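Local coordinates for iron-sulfur cluster assembly scaffold protein NifU (Fervidobacterium islandicum, PDB 6A6F) that probably serves as a scaffold or sulfur-transfer protein in iron-sulfur cluster assembly by the SUF system, and carries a bound zinc ion, at residues E86-F100 against V104-N116. Residues are numbered along the deposited sequence; the frame is centred on the assembly and turned at random.
Sequences EMMKNAENMMLGKEF and VLGPIINFYDVKN
Val104 meets the first turn of 86-100 with both methyls: CG1 lies 3.7 Å from Asn90 ND2 and as far from Met87 CG, while CG2 approaches Glu86 OE1, the two side chains crossing at about a right angle. The Asn90 amide is held in place, since Asn90 ND2 donates to Glu86 O (2.9 Å, 160° at the hydrogen) and OD1 accepts from Asp101 N. Leu105 is a knob in the hole formed by Met87, Asn90, Ala91 and Met94, its CD2 3.6 Å from Asn90 CB. Ile108 reaches Met87 SD with CD1 and also touches Val71 of helix 63-76 and Trp128 of helix 118-135, placing the 3-10 run 107-116 against helix 81-95 and these two in the NifU-like domain. Ile109 CD1 meets the Phe100 ring obliquely, 3.4 Å from CE1. Met95 CE comes 3.4 Å from Phe111 O and also approaches Val114 CB. Tyr112 offers its ring edge to Met94 SD, a Met-aromatic contact with sulfur 5.4 Å from the centroid and 80° off the normal; its OH accepts from Lys115 NZ (3.0 Å). An alanine here would probably leave Met94 SD without its aromatic partner and Lys115 NZ without that hydroxyl. Lys115 lays CD over one face of the Tyr112 ring, offset toward its rim, 3.5 Å from Met94 O.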
ATOM      1  N   GLU A  86      23.269 -13.690  -4.431  1.00 27.35           N
ATOM      2  CA  GLU A  86      24.233 -13.295  -3.416  1.00 31.21           C
ATOM      3  C   GLU A  86      23.719 -12.063  -2.667  1.00 30.83           C
ATOM      4  O   GLU A  86      23.833 -11.971  -1.431  1.00 25.17           O
ATOM      5  CB  GLU A  86      25.596 -13.028  -4.065  1.00 35.59           C
ATOM      6  CG  GLU A  86      26.700 -12.542  -3.122  1.00 44.90           C
ATOM      7  CD  GLU A  86      27.902 -11.979  -3.874  1.00 51.95           C
ATOM      8  OE1 GLU A  86      28.857 -11.476  -3.218  1.00 57.36           O
ATOM      9  OE2 GLU A  86      27.884 -12.042  -5.130  1.00 55.78           O
ATOM     10  N   MET A  87      23.156 -11.106  -3.408  1.00 28.73           N
ATOM     11  CA  MET A  87      22.474  -9.983  -2.746  1.00 26.92           C
ATOM     12  C   MET A  87      21.420 -10.464  -1.812  1.00 25.80           C
ATOM     13  O   MET A  87      21.389 -10.071  -0.645  1.00 24.80           O
ATOM     14  CB  MET A  87      21.807  -9.101  -3.766  1.00 29.52           C
ATOM     15  CG  MET A  87      22.411  -7.742  -3.849  1.00 33.88           C
ATOM     16  SD  MET A  87      21.512  -6.771  -5.092  1.00 37.45           S
ATOM     17  CE  MET A  87      22.205  -7.606  -6.501  1.00 33.12           C
ATOM     18  N   MET A  88      20.556 -11.333  -2.327  1.00 24.46           N
ATOM     19  CA  MET A  88      19.502 -11.938  -1.513  1.00 27.01           C
ATOM     20  C   MET A  88      20.033 -12.594  -0.229  1.00 28.45           C
ATOM     21  O   MET A  88      19.490 -12.366   0.859  1.00 25.36           O
ATOM     22  CB  MET A  88      18.749 -12.960  -2.346  1.00 29.20           C
ATOM     23  CG  MET A  88      17.547 -13.596  -1.676  1.00 31.39           C
ATOM     24  SD  MET A  88      17.860 -15.085  -0.671  1.00 34.59           S
ATOM     25  CE  MET A  88      19.044 -15.979  -1.646  1.00 42.54           C
ATOM     26  N   LYS A  89      21.097 -13.396  -0.353  1.00 28.89           N
ATOM     27  CA  LYS A  89      21.689 -14.049   0.832  1.00 31.79           C
ATOM     28  C   LYS A  89      22.180 -13.021   1.864  1.00 26.53           C
ATOM     29  O   LYS A  89      21.912 -13.123   3.077  1.00 28.34           O
ATOM     30  CB  LYS A  89      22.818 -15.006   0.381  1.00 38.16           C
ATOM     31  CG  LYS A  89      23.441 -15.833   1.514  1.00 44.76           C
ATOM     32  CD  LYS A  89      24.905 -16.228   1.238  1.00 51.85           C
ATOM     33  CE  LYS A  89      25.858 -15.074   1.559  1.00 57.51           C
ATOM     34  NZ  LYS A  89      27.202 -15.175   0.914  1.00 61.71           N
ATOM     35  N   ASN A  90      22.869 -12.001   1.389  1.00 24.61           N
ATOM     36  CA  ASN A  90      23.229 -10.886   2.243  1.00 25.46           C
ATOM     37  C   ASN A  90      22.071 -10.172   2.936  1.00 28.21           C
ATOM     38  O   ASN A  90      22.198  -9.801   4.113  1.00 27.15           O
ATOM     39  CB  ASN A  90      24.041  -9.896   1.481  1.00 28.48           C
ATOM     40  CG  ASN A  90      25.485 -10.306   1.412  1.00 31.84           C
ATOM     41  OD1 ASN A  90      26.239 -10.057   2.350  1.00 31.56           O
ATOM     42  ND2 ASN A  90      25.882 -10.921   0.307  1.00 30.05           N
ATOM     43  N   ALA A  91      20.937 -10.016   2.235  1.00 26.66           N
ATOM     44  CA  ALA A  91      19.802  -9.260   2.773  1.00 24.73           C
ATOM     45  C   ALA A  91      19.154 -10.036   3.875  1.00 26.51           C
ATOM     46  O   ALA A  91      18.788  -9.455   4.912  1.00 25.11           O
ATOM     47  CB  ALA A  91      18.783  -8.969   1.687  1.00 25.88           C
ATOM     48  N   GLU A  92      19.013 -11.343   3.653  1.00 26.19           N
ATOM     49  CA  GLU A  92      18.517 -12.233   4.671  1.00 30.88           C
ATOM     50  C   GLU A  92      19.491 -12.281   5.871  1.00 31.96           C
ATOM     51  O   GLU A  92      19.057 -12.107   7.018  1.00 32.76           O
ATOM     52  CB  GLU A  92      18.253 -13.649   4.109  1.00 33.82           C
ATOM     53  CG  GLU A  92      17.647 -14.566   5.164  1.00 37.87           C
ATOM     54  CD  GLU A  92      16.999 -15.831   4.627  1.00 42.30           C
ATOM     55  OE1 GLU A  92      17.630 -16.496   3.793  1.00 44.58           O
ATOM     56  OE2 GLU A  92      15.859 -16.161   5.069  1.00 49.88           O
ATOM     57  N   ASN A  93      20.787 -12.440   5.620  1.00 29.91           N
ATOM     58  CA  ASN A  93      21.768 -12.345   6.723  1.00 31.83           C
ATOM     59  C   ASN A  93      21.610 -11.090   7.567  1.00 31.97           C
ATOM     60  O   ASN A  93      21.699 -11.145   8.795  1.00 33.98           O
ATOM     61  CB  ASN A  93      23.221 -12.441   6.224  1.00 32.09           C
ATOM     62  CG  ASN A  93      23.601 -13.857   5.811  1.00 36.75           C
ATOM     63  OD1 ASN A  93      22.818 -14.794   5.974  1.00 36.50           O
ATOM     64  ND2 ASN A  93      24.788 -14.012   5.247  1.00 37.03           N
ATOM     65  N   MET A  94      21.399  -9.956   6.918  1.00 31.55           N
ATOM     66  CA  MET A  94      21.164  -8.695   7.629  1.00 31.67           C
ATOM     67  C   MET A  94      20.005  -8.849   8.606  1.00 35.71           C
ATOM     68  O   MET A  94      20.107  -8.470   9.793  1.00 38.91           O
ATOM     69  CB  MET A  94      20.870  -7.554   6.626  1.00 32.87           C
ATOM     70  CG  MET A  94      20.869  -6.149   7.219  1.00 31.25           C
ATOM     71  SD  MET A  94      20.599  -4.792   6.069  1.00 30.95           S
ATOM     72  CE  MET A  94      19.066  -5.331   5.291  1.00 30.92           C
ATOM     73  N   MET A  95      18.904  -9.422   8.119  1.00 33.62           N
ATOM     74  CA  MET A  95      17.690  -9.522   8.896  1.00 34.00           C
ATOM     75  C   MET A  95      17.871 -10.423  10.091  1.00 37.32           C
ATOM     76  O   MET A  95      17.379 -10.127  11.154  1.00 41.14           O
ATOM     77  CB  MET A  95      16.541 -10.055   8.044  1.00 34.05           C
ATOM     78  CG  MET A  95      15.911  -8.996   7.157  1.00 30.79           C
ATOM     79  SD  MET A  95      15.251  -7.650   8.153  1.00 31.90           S
ATOM     80  CE  MET A  95      16.355  -6.324   7.776  1.00 30.03           C
ATOM     81  N   LEU A  96      18.559 -11.531   9.899  1.00 41.71           N
ATOM     82  CA  LEU A  96      18.915 -12.383  11.004  1.00 48.52           C
ATOM     83  C   LEU A  96      20.031 -11.581  11.656  1.00 51.47           C
ATOM     84  O   LEU A  96      20.364 -10.496  11.206  1.00 62.21           O
ATOM     85  CB  LEU A  96      19.366 -13.756  10.487  1.00 46.71           C
ATOM     86  CG  LEU A  96      18.412 -14.449   9.499  1.00 46.99           C
ATOM     87  CD1 LEU A  96      19.087 -15.620   8.803  1.00 50.37           C
ATOM     88  CD2 LEU A  96      17.111 -14.901  10.145  1.00 47.55           C
ATOM     89  N   GLY A  97      20.632 -12.054  12.712  1.00 54.48           N
ATOM     90  CA  GLY A  97      21.689 -11.235  13.309  1.00 54.88           C
ATOM     91  C   GLY A  97      23.034 -11.356  12.629  1.00 52.20           C
ATOM     92  O   GLY A  97      24.023 -10.824  13.129  1.00 55.66           O
ATOM     93  N   LYS A  98      23.087 -12.032  11.485  1.00 49.18           N
ATOM     94  CA  LYS A  98      24.354 -12.544  10.972  1.00 48.13           C
ATOM     95  C   LYS A  98      25.156 -11.514  10.203  1.00 47.75           C
ATOM     96  O   LYS A  98      24.751 -10.367  10.074  1.00 48.99           O
ATOM     97  CB  LYS A  98      24.115 -13.798  10.123  1.00 49.02           C
ATOM     98  CG  LYS A  98      23.303 -14.851  10.856  1.00 52.12           C
ATOM     99  CD  LYS A  98      23.337 -16.203  10.155  1.00 57.22           C
ATOM    100  CE  LYS A  98      22.764 -16.109   8.751  1.00 59.57           C
ATOM    101  NZ  LYS A  98      22.553 -17.419   8.073  1.00 59.38           N
ATOM    102  N   GLU A  99      26.313 -11.926   9.707  1.00 45.23           N
ATOM    103  CA  GLU A  99      27.240 -11.002   9.077  1.00 49.05           C
ATOM    104  C   GLU A  99      26.897 -10.818   7.583  1.00 42.94           C
ATOM    105  O   GLU A  99      26.439 -11.755   6.924  1.00 37.15           O
ATOM    106  CB  GLU A  99      28.699 -11.489   9.280  1.00 55.48           C
ATOM    107  CG  GLU A  99      29.665 -11.145   8.140  1.00 62.57           C
ATOM    108  CD  GLU A  99      31.133 -11.091   8.564  1.00 71.40           C
ATOM    109  OE1 GLU A  99      31.784 -12.162   8.680  1.00 70.97           O
ATOM    110  OE2 GLU A  99      31.644  -9.960   8.754  1.00 71.17           O
ATOM    111  N   PHE A 100      27.163  -9.619   7.059  1.00 37.60           N
ATOM    112  CA  PHE A 100      26.850  -9.310   5.662  1.00 38.94           C
ATOM    113  C   PHE A 100      27.771  -8.270   5.081  1.00 39.56           C
ATOM    114  O   PHE A 100      28.454  -7.522   5.791  1.00 38.77           O
ATOM    115  CB  PHE A 100      25.403  -8.829   5.522  1.00 36.24           C
ATOM    116  CG  PHE A 100      25.124  -7.564   6.249  1.00 34.07           C
ATOM    117  CD1 PHE A 100      25.346  -6.350   5.649  1.00 33.14           C
ATOM    118  CD2 PHE A 100      24.644  -7.589   7.545  1.00 33.66           C
ATOM    119  CE1 PHE A 100      25.086  -5.176   6.319  1.00 33.53           C
ATOM    120  CE2 PHE A 100      24.382  -6.410   8.233  1.00 33.36           C
ATOM    121  CZ  PHE A 100      24.606  -5.200   7.623  1.00 31.90           C
ATOM    122  N   VAL A 104      27.818  -5.200  -1.244  1.00 33.06           N
ATOM    123  CA  VAL A 104      26.878  -5.974  -2.036  1.00 32.75           C
ATOM    124  C   VAL A 104      25.452  -5.384  -1.892  1.00 30.81           C
ATOM    125  O   VAL A 104      24.697  -5.379  -2.841  1.00 29.82           O
ATOM    126  CB  VAL A 104      26.886  -7.448  -1.590  1.00 32.75           C
ATOM    127  CG1 VAL A 104      25.735  -8.227  -2.200  1.00 32.99           C
ATOM    128  CG2 VAL A 104      28.215  -8.105  -1.958  1.00 35.99           C
ATOM    129  N   LEU A 105      25.102  -4.881  -0.707  1.00 27.99           N
ATOM    130  CA  LEU A 105      23.735  -4.461  -0.436  1.00 26.83           C
ATOM    131  C   LEU A 105      23.400  -3.100  -0.957  1.00 25.75           C
ATOM    132  O   LEU A 105      22.257  -2.868  -1.335  1.00 24.49           O
ATOM    133  CB  LEU A 105      23.397  -4.541   1.054  1.00 25.75           C
ATOM    134  CG  LEU A 105      23.266  -6.001   1.503  1.00 29.14           C
ATOM    135  CD1 LEU A 105      22.738  -6.076   2.939  1.00 30.41           C
ATOM    136  CD2 LEU A 105      22.421  -6.858   0.533  1.00 29.43           C
ATOM    137  N   GLY A 106      24.372  -2.198  -0.933  1.00 24.65           N
ATOM    138  CA  GLY A 106      24.150  -0.808  -1.244  1.00 24.56           C
ATOM    139  C   GLY A 106      22.985  -0.204  -0.452  1.00 24.28           C
ATOM    140  O   GLY A 106      22.953  -0.284   0.800  1.00 22.47           O
ATOM    141  N   PRO A 107      22.003   0.404  -1.164  1.00 22.75           N
ATOM    142  CA  PRO A 107      20.896   1.078  -0.455  1.00 22.04           C
ATOM    143  C   PRO A 107      19.948   0.077   0.264  1.00 20.12           C
ATOM    144  O   PRO A 107      19.106   0.499   1.025  1.00 22.50           O
ATOM    145  CB  PRO A 107      20.175   1.826  -1.589  1.00 23.23           C
ATOM    146  CG  PRO A 107      20.379   0.955  -2.767  1.00 24.75           C
ATOM    147  CD  PRO A 107      21.824   0.474  -2.620  1.00 25.36           C
ATOM    148  N   ILE A 108      20.091  -1.223   0.034  1.00 18.52           N
ATOM    149  CA  ILE A 108      19.304  -2.205   0.734  1.00 20.04           C
ATOM    150  C   ILE A 108      19.617  -2.091   2.239  1.00 22.07           C
ATOM    151  O   ILE A 108      18.775  -2.438   3.093  1.00 21.19           O
ATOM    152  CB  ILE A 108      19.514  -3.621   0.189  1.00 20.07           C
ATOM    153  CG1 ILE A 108      19.145  -3.686  -1.283  1.00 19.94           C
ATOM    154  CG2 ILE A 108      18.694  -4.648   0.977  1.00 21.95           C
ATOM    155  CD1 ILE A 108      19.674  -4.930  -1.979  1.00 19.38           C
ATOM    156  N   ILE A 109      20.790  -1.536   2.570  1.00 22.98           N
ATOM    157  CA  ILE A 109      21.144  -1.250   3.964  1.00 25.50           C
ATOM    158  C   ILE A 109      20.149  -0.299   4.657  1.00 26.27           C
ATOM    159  O   ILE A 109      20.054  -0.280   5.886  1.00 22.34           O
ATOM    160  CB  ILE A 109      22.586  -0.697   4.104  1.00 27.61           C
ATOM    161  CG1 ILE A 109      23.087  -0.842   5.534  1.00 32.49           C
ATOM    162  CG2 ILE A 109      22.715   0.743   3.712  1.00 27.56           C
ATOM    163  CD1 ILE A 109      23.355  -2.277   5.909  1.00 35.07           C
ATOM    164  N   ASN A 110      19.374   0.451   3.877  1.00 25.44           N
ATOM    165  CA  ASN A 110      18.376   1.330   4.470  1.00 23.00           C
ATOM    166  C   ASN A 110      17.270   0.570   5.243  1.00 23.06           C
ATOM    167  O   ASN A 110      16.644   1.144   6.089  1.00 21.88           O
ATOM    168  CB  ASN A 110      17.866   2.307   3.412  1.00 24.27           C
ATOM    169  CG  ASN A 110      18.937   3.311   3.018  1.00 27.10           C
ATOM    170  OD1 ASN A 110      19.489   3.940   3.885  1.00 29.18           O
ATOM    171  ND2 ASN A 110      19.281   3.413   1.744  1.00 29.57           N
ATOM    172  N   PHE A 111      17.135  -0.740   5.040  1.00 19.53           N
ATOM    173  CA  PHE A 111      16.202  -1.539   5.766  1.00 21.00           C
ATOM    174  C   PHE A 111      16.740  -2.190   7.059  1.00 21.73           C
ATOM    175  O   PHE A 111      16.006  -2.933   7.694  1.00 21.34           O
ATOM    176  CB  PHE A 111      15.709  -2.652   4.838  1.00 20.59           C
ATOM    177  CG  PHE A 111      14.947  -2.139   3.649  1.00 20.19           C
ATOM    178  CD1 PHE A 111      13.600  -1.851   3.768  1.00 19.29           C
ATOM    179  CD2 PHE A 111      15.573  -1.939   2.436  1.00 19.69           C
ATOM    180  CE1 PHE A 111      12.875  -1.372   2.710  1.00 19.20           C
ATOM    181  CE2 PHE A 111      14.853  -1.463   1.335  1.00 19.59           C
ATOM    182  CZ  PHE A 111      13.498  -1.167   1.482  1.00 19.94           C
ATOM    183  N   TYR A 112      18.000  -1.941   7.397  1.00 21.30           N
ATOM    184  CA  TYR A 112      18.668  -2.518   8.567  1.00 26.13           C
ATOM    185  C   TYR A 112      17.761  -2.518   9.788  1.00 25.48           C
ATOM    186  O   TYR A 112      17.611  -3.509  10.432  1.00 26.82           O
ATOM    187  CB  TYR A 112      19.963  -1.738   8.875  1.00 27.72           C
ATOM    188  CG  TYR A 112      20.752  -2.315  10.012  1.00 30.99           C
ATOM    189  CD1 TYR A 112      21.590  -3.381   9.805  1.00 34.72           C
ATOM    190  CD2 TYR A 112      20.614  -1.821  11.313  1.00 36.00           C
ATOM    191  CE1 TYR A 112      22.319  -3.929  10.836  1.00 36.34           C
ATOM    192  CE2 TYR A 112      21.339  -2.360  12.362  1.00 37.29           C
ATOM    193  CZ  TYR A 112      22.189  -3.403  12.109  1.00 38.12           C
ATOM    194  OH  TYR A 112      22.889  -3.969  13.121  1.00 40.62           O
ATOM    195  N   ASP A 113      17.134  -1.401  10.063  1.00 26.80           N
ATOM    196  CA  ASP A 113      16.295  -1.273  11.260  1.00 31.90           C
ATOM    197  C   ASP A 113      15.105  -2.209  11.350  1.00 29.10           C
ATOM    198  O   ASP A 113      14.578  -2.462  12.444  1.00 29.20           O
ATOM    199  CB  ASP A 113      15.742   0.118  11.370  1.00 37.04           C
ATOM    200  CG  ASP A 113      16.474   0.929  12.371  1.00 51.91           C
ATOM    201  OD1 ASP A 113      16.346   0.583  13.580  1.00 65.12           O
ATOM    202  OD2 ASP A 113      17.163   1.897  11.956  1.00 54.64           O
ATOM    203  N   VAL A 114      14.677  -2.719  10.220  1.00 23.36           N
ATOM    204  CA  VAL A 114      13.524  -3.590  10.218  1.00 23.86           C
ATOM    205  C   VAL A 114      13.775  -4.858  11.021  1.00 25.59           C
ATOM    206  O   VAL A 114      12.828  -5.469  11.553  1.00 27.63           O
ATOM    207  CB  VAL A 114      13.134  -3.899   8.753  1.00 22.03           C
ATOM    208  CG1 VAL A 114      12.017  -4.932   8.702  1.00 21.95           C
ATOM    209  CG2 VAL A 114      12.741  -2.594   8.067  1.00 20.11           C
ATOM    210  N   LYS A 115      15.031  -5.286  11.098  1.00 28.17           N
ATOM    211  CA  LYS A 115      15.372  -6.502  11.809  1.00 32.62           C
ATOM    212  C   LYS A 115      14.988  -6.454  13.309  1.00 33.95           C
ATOM    213  O   LYS A 115      14.885  -7.478  13.946  1.00 35.03           O
ATOM    214  CB  LYS A 115      16.859  -6.792  11.672  1.00 36.70           C
ATOM    215  CG  LYS A 115      17.739  -5.921  12.540  1.00 43.56           C
ATOM    216  CD  LYS A 115      19.207  -6.286  12.379  1.00 48.12           C
ATOM    217  CE  LYS A 115      20.013  -5.722  13.533  1.00 55.34           C
ATOM    218  NZ  LYS A 115      21.282  -6.480  13.621  1.00 62.68           N
ATOM    219  N   ASN A 116      14.760  -5.264  13.850  1.00 34.59           N
ATOM    220  CA  ASN A 116      14.303  -5.131  15.238  1.00 39.67           C
ATOM    221  C   ASN A 116      12.804  -5.406  15.368  1.00 41.81           C
ATOM    222  O   ASN A 116      12.284  -5.399  16.470  1.00 42.77           O
ATOM    223  CB  ASN A 116      14.632  -3.734  15.778  1.00 38.77           C
ATOM    224  CG  ASN A 116      16.106  -3.435  15.732  1.00 38.37           C
ATOM    225  OD1 ASN A 116      16.922  -4.316  15.968  1.00 42.50           O
ATOM    226  ND2 ASN A 116      16.453  -2.205  15.407  1.00 40.21           N
TER